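Local coordinates for protein glycoside hydrolase family 31 (Trueperella pyogenes, PDB 5I0F) that probably hydrolyses cycloalternan, an alpha-glucan ring, by a retaining mechanism that passes through a covalent glycosyl-enzyme intermediate, at residues Val230-Tyr238 / Gly485-Pro493. Residues are numbered along the deposited sequence; the frame is centred on the assembly and turned at random.
With CA (calcium ion), chain K.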
loop_
_atom_site.group_PDB
_atom_site.type_symbol
_atom_site.label_atom_id
_atom_site.label_comp_id
_atom_site.label_asym_id
_atom_site.label_seq_id
_atom_site.Cartn_x
_atom_site.Cartn_y
_atom_site.Cartn_z
ATOM N N VAL A 230 18.653 2.487 0.989
ATOM C CA VAL A 230 19.216 1.730 -0.108
ATOM C C VAL A 230 18.566 2.339 -1.364
ATOM O O VAL A 230 17.362 2.247 -1.527
ATOM C CB VAL A 230 18.917 0.219 0.001
ATOM C CG1 VAL A 230 19.640 -0.560 -1.101
ATOM C CG2 VAL A 230 19.305 -0.322 1.375
ATOM N N GLU A 231 19.363 2.981 -2.218
ATOM C CA GLU A 231 18.824 3.732 -3.357
ATOM C C GLU A 231 18.523 2.810 -4.532
ATOM O O GLU A 231 19.299 2.675 -5.471
ATOM C CB GLU A 231 19.725 4.913 -3.781
ATOM C CG GLU A 231 18.926 5.976 -4.562
ATOM C CD GLU A 231 19.718 7.230 -4.875
ATOM O OE1 GLU A 231 19.796 7.607 -6.053
ATOM O OE2 GLU A 231 20.282 7.850 -3.970
ATOM N N THR A 232 17.360 2.171 -4.444
ATOM C CA THR A 232 16.926 1.188 -5.415
ATOM C C THR A 232 15.406 1.104 -5.357
ATOM O O THR A 232 14.820 1.417 -4.308
ATOM C CB THR A 232 17.515 -0.201 -5.120
ATOM O OG1 THR A 232 17.160 -1.100 -6.182
ATOM C CG2 THR A 232 16.997 -0.793 -3.789
ATOM N N THR A 233 14.795 0.687 -6.463
ATOM C CA THR A 233 13.371 0.279 -6.475
ATOM C C THR A 233 13.178 -1.232 -6.600
ATOM O O THR A 233 12.045 -1.713 -6.710
ATOM C CB THR A 233 12.554 1.024 -7.556
ATOM O OG1 THR A 233 13.069 0.699 -8.851
ATOM C CG2 THR A 233 12.616 2.551 -7.330
ATOM N N ARG A 234 14.270 -1.988 -6.538
ATOM C CA ARG A 234 14.191 -3.433 -6.454
ATOM C C ARG A 234 13.884 -3.831 -5.017
ATOM O O ARG A 234 13.970 -3.022 -4.098
ATOM C CB ARG A 234 15.491 -4.097 -6.933
ATOM C CG ARG A 234 15.892 -3.696 -8.342
ATOM C CD ARG A 234 16.936 -4.632 -8.948
ATOM N NE ARG A 234 17.314 -4.256 -10.309
ATOM C CZ ARG A 234 18.227 -3.332 -10.649
ATOM N NH1 ARG A 234 18.886 -2.611 -9.733
ATOM N NH2 ARG A 234 18.490 -3.114 -11.945
ATOM N N ARG A 235 13.523 -5.093 -4.844
ATOM C CA ARG A 235 13.157 -5.612 -3.544
ATOM C C ARG A 235 14.368 -5.646 -2.624
ATOM O O ARG A 235 15.485 -5.907 -3.076
ATOM C CB ARG A 235 12.579 -7.000 -3.707
ATOM C CG ARG A 235 11.994 -7.594 -2.448
ATOM C CD ARG A 235 11.169 -8.798 -2.825
ATOM N NE ARG A 235 10.466 -9.409 -1.699
ATOM C CZ ARG A 235 9.719 -10.503 -1.819
ATOM N NH1 ARG A 235 9.094 -11.008 -0.764
ATOM N NH2 ARG A 235 9.625 -11.132 -3.000
ATOM N N THR A 236 14.126 -5.364 -1.345
ATOM C CA THR A 236 15.134 -5.438 -0.304
ATOM C C THR A 236 14.551 -6.144 0.904
ATOM O O THR A 236 13.341 -6.116 1.122
ATOM C CB THR A 236 15.648 -4.045 0.119
ATOM O OG1 THR A 236 14.542 -3.183 0.415
ATOM C CG2 THR A 236 16.463 -3.417 -0.992
ATOM N N TRP A 237 15.432 -6.773 1.676
ATOM C CA TRP A 237 15.074 -7.502 2.890
ATOM C C TRP A 237 15.959 -7.003 4.043
ATOM O O TRP A 237 17.129 -6.591 3.824
ATOM C CB TRP A 237 15.311 -8.992 2.703
ATOM C CG TRP A 237 14.484 -9.709 1.678
ATOM C CD1 TRP A 237 13.395 -10.500 1.921
ATOM C CD2 TRP A 237 14.725 -9.784 0.277
ATOM N NE1 TRP A 237 12.931 -11.043 0.755
ATOM C CE2 TRP A 237 13.730 -10.621 -0.274
ATOM C CE3 TRP A 237 15.698 -9.230 -0.575
ATOM C CZ2 TRP A 237 13.665 -10.918 -1.645
ATOM C CZ3 TRP A 237 15.637 -9.525 -1.943
ATOM C CH2 TRP A 237 14.628 -10.365 -2.462
ATOM N N TYR A 238 15.406 -7.052 5.254
ATOM C CA TYR A 238 16.036 -6.495 6.467
ATOM C C TYR A 238 15.873 -7.472 7.619
ATOM O O TYR A 238 14.744 -7.903 7.936
ATOM C CB TYR A 238 15.429 -5.110 6.839
ATOM C CG TYR A 238 15.508 -4.161 5.676
ATOM C CD1 TYR A 238 16.669 -3.430 5.435
ATOM C CD2 TYR A 238 14.457 -4.045 4.763
ATOM C CE1 TYR A 238 16.769 -2.607 4.327
ATOM C CE2 TYR A 238 14.549 -3.225 3.651
ATOM C CZ TYR A 238 15.708 -2.512 3.440
ATOM O OH TYR A 238 15.818 -1.697 2.361
ATOM N N GLY A 485 10.634 -5.197 -14.848
ATOM C CA GLY A 485 9.711 -5.253 -13.723
ATOM C C GLY A 485 10.365 -5.283 -12.371
ATOM O O GLY A 485 9.831 -4.732 -11.400
ATOM N N ASP A 486 11.534 -5.898 -12.292
ATOM C CA ASP A 486 12.241 -5.940 -11.017
ATOM C C ASP A 486 12.557 -4.555 -10.438
ATOM O O ASP A 486 12.692 -4.441 -9.220
ATOM C CB ASP A 486 13.479 -6.815 -11.085
ATOM C CG ASP A 486 14.568 -6.238 -11.950
ATOM O OD1 ASP A 486 14.284 -5.507 -12.931
ATOM O OD2 ASP A 486 15.731 -6.565 -11.655
ATOM N N GLU A 487 12.631 -3.529 -11.290
ATOM C CA GLU A 487 12.684 -2.119 -10.845
ATOM C C GLU A 487 11.374 -1.366 -10.970
ATOM O O GLU A 487 11.052 -0.546 -10.130
ATOM C CB GLU A 487 13.724 -1.341 -11.671
ATOM C CG GLU A 487 15.152 -1.663 -11.365
ATOM C CD GLU A 487 16.118 -0.691 -12.049
ATOM O OE1 GLU A 487 16.232 -0.722 -13.291
ATOM O OE2 GLU A 487 16.746 0.121 -11.341
ATOM N N GLY A 488 10.632 -1.610 -12.048
ATOM C CA GLY A 488 9.444 -0.830 -12.379
ATOM C C GLY A 488 8.194 -1.149 -11.579
ATOM O O GLY A 488 7.330 -0.282 -11.411
ATOM N N ASN A 489 8.092 -2.382 -11.089
ATOM C CA ASN A 489 6.877 -2.832 -10.391
ATOM C C ASN A 489 6.664 -2.110 -9.037
ATOM O O ASN A 489 5.533 -1.718 -8.750
ATOM C CB ASN A 489 6.843 -4.346 -10.239
ATOM C CG ASN A 489 6.828 -5.079 -11.589
ATOM O OD1 ASN A 489 6.657 -4.472 -12.651
ATOM N ND2 ASN A 489 7.046 -6.369 -11.549
ATOM N N ASN A 490 7.717 -1.932 -8.232
ATOM C CA ASN A 490 7.600 -1.144 -6.985
ATOM C C ASN A 490 7.410 0.352 -7.250
ATOM O O ASN A 490 6.786 1.070 -6.460
ATOM C CB ASN A 490 8.825 -1.313 -6.091
ATOM C CG ASN A 490 8.884 -2.664 -5.387
ATOM O OD1 ASN A 490 7.861 -3.266 -5.043
ATOM N ND2 ASN A 490 10.113 -3.141 -5.146
ATOM N N LEU A 491 8.015 0.823 -8.330
ATOM C CA LEU A 491 7.875 2.203 -8.749
ATOM C C LEU A 491 6.476 2.551 -9.246
ATOM O O LEU A 491 6.061 3.716 -9.167
ATOM C CB LEU A 491 8.910 2.516 -9.837
ATOM C CG LEU A 491 9.013 3.962 -10.328
ATOM C CD1 LEU A 491 9.302 4.943 -9.203
ATOM C CD2 LEU A 491 10.090 4.065 -11.400
ATOM N N TYR A 492 5.743 1.561 -9.753
ATOM C CA TYR A 492 4.439 1.789 -10.397
ATOM C C TYR A 492 3.509 2.761 -9.639
ATOM O O TYR A 492 2.976 3.699 -10.241
ATOM C CB TYR A 492 3.699 0.464 -10.652
ATOM C CG TYR A 492 2.568 0.657 -11.616
ATOM C CD1 TYR A 492 1.334 1.119 -11.193
ATOM C CD2 TYR A 492 2.757 0.451 -12.981
ATOM C CE1 TYR A 492 0.306 1.379 -12.096
ATOM C CE2 TYR A 492 1.738 0.685 -13.887
ATOM C CZ TYR A 492 0.510 1.141 -13.448
ATOM O OH TYR A 492 -0.501 1.356 -14.368
ATOM N N PRO A 493 3.276 2.510 -8.337
ATOM C CA PRO A 493 2.326 3.392 -7.653
ATOM C C PRO A 493 2.759 4.850 -7.540
ATOM O O PRO A 493 1.883 5.741 -7.481
ATOM C CB PRO A 493 2.153 2.723 -6.276
ATOM C CG PRO A 493 3.353 1.885 -6.092
ATOM C CD PRO A 493 3.656 1.370 -7.475
HETATM CA CA CA K . 16.590 -8.711 -10.123
HETATM O O HOH W 1 10.132 -3.396 -8.420
HETATM O O HOH W 2 16.698 0.528 -8.670
HETATM O O HOH W 3 14.523 2.337 -10.392
HETATM O O HOH W 4 16.777 -4.624 -13.642
HETATM O O HOH W 5 13.016 -6.489 -7.298
HETATM O O HOH W 6 16.705 -9.226 -12.535
HETATM O O HOH W 7 18.447 -10.423 -9.853
HETATM O O HOH W 8 14.708 -10.064 -9.854
#
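Thr233 and Arg234 sit in the loop between strands 225-230 and 236-240 of the beta-rich region and press onto the first turns of helix 485-506, which belongs to the family 31 TIM barrel. Thr233 is gripped through both its hydroxyl and its carbonyl. With chi1 at 62°, OG1 lies between the backbone N and the carbonyl carbon and donates to Glu487 O over 2.7 Å, while water 3 donates to the same OG1. Asparagine suits position 490 because its amide can serve two parts of the fold: ND2 gives a hydrogen bond of 2.9 Å to Thr233 O, arriving from above the carbonyl plane, and OD1 accepts from the backbone of Val196. Water 1 takes the Asn490 N-H, which lacks a bond to the preceding turn, at a kink in the helix.

Arg234 reaches along the helix start with its chain extended from CG to NE, and two acidic residues meet it differently. The Glu487 carboxylate stacks over one guanidinium face, the planes only 4° apart. OE1 stands 3.6 Å from Arg234 NH2 but well out of the guanidinium plane; no N-H points at it, and this salt bridge works through charge alone. With Asp486 the salt bridge includes a directed hydrogen bond, from NE at the guanidinium edge to OD2, and water 4 joins Arg234 NH2 to Asp486 OD1. Arg234 N is satisfied within the loop by Thr232 OG1, an ST turn. Water serves two more backbone N-H groups: Thr233 N is linked through water 2 to Glu487 OE2, and Arg235 N through water 5 to Asp486 O.

Asp486 also binds a calcium ion, with Asp253, Leu254 and three waters; its short carboxylate lets OD2 meet both metal and arginine, 2.8 Å from the calcium ion and 3.1 Å from Arg234 NE, which approaches from above the carboxylate plane.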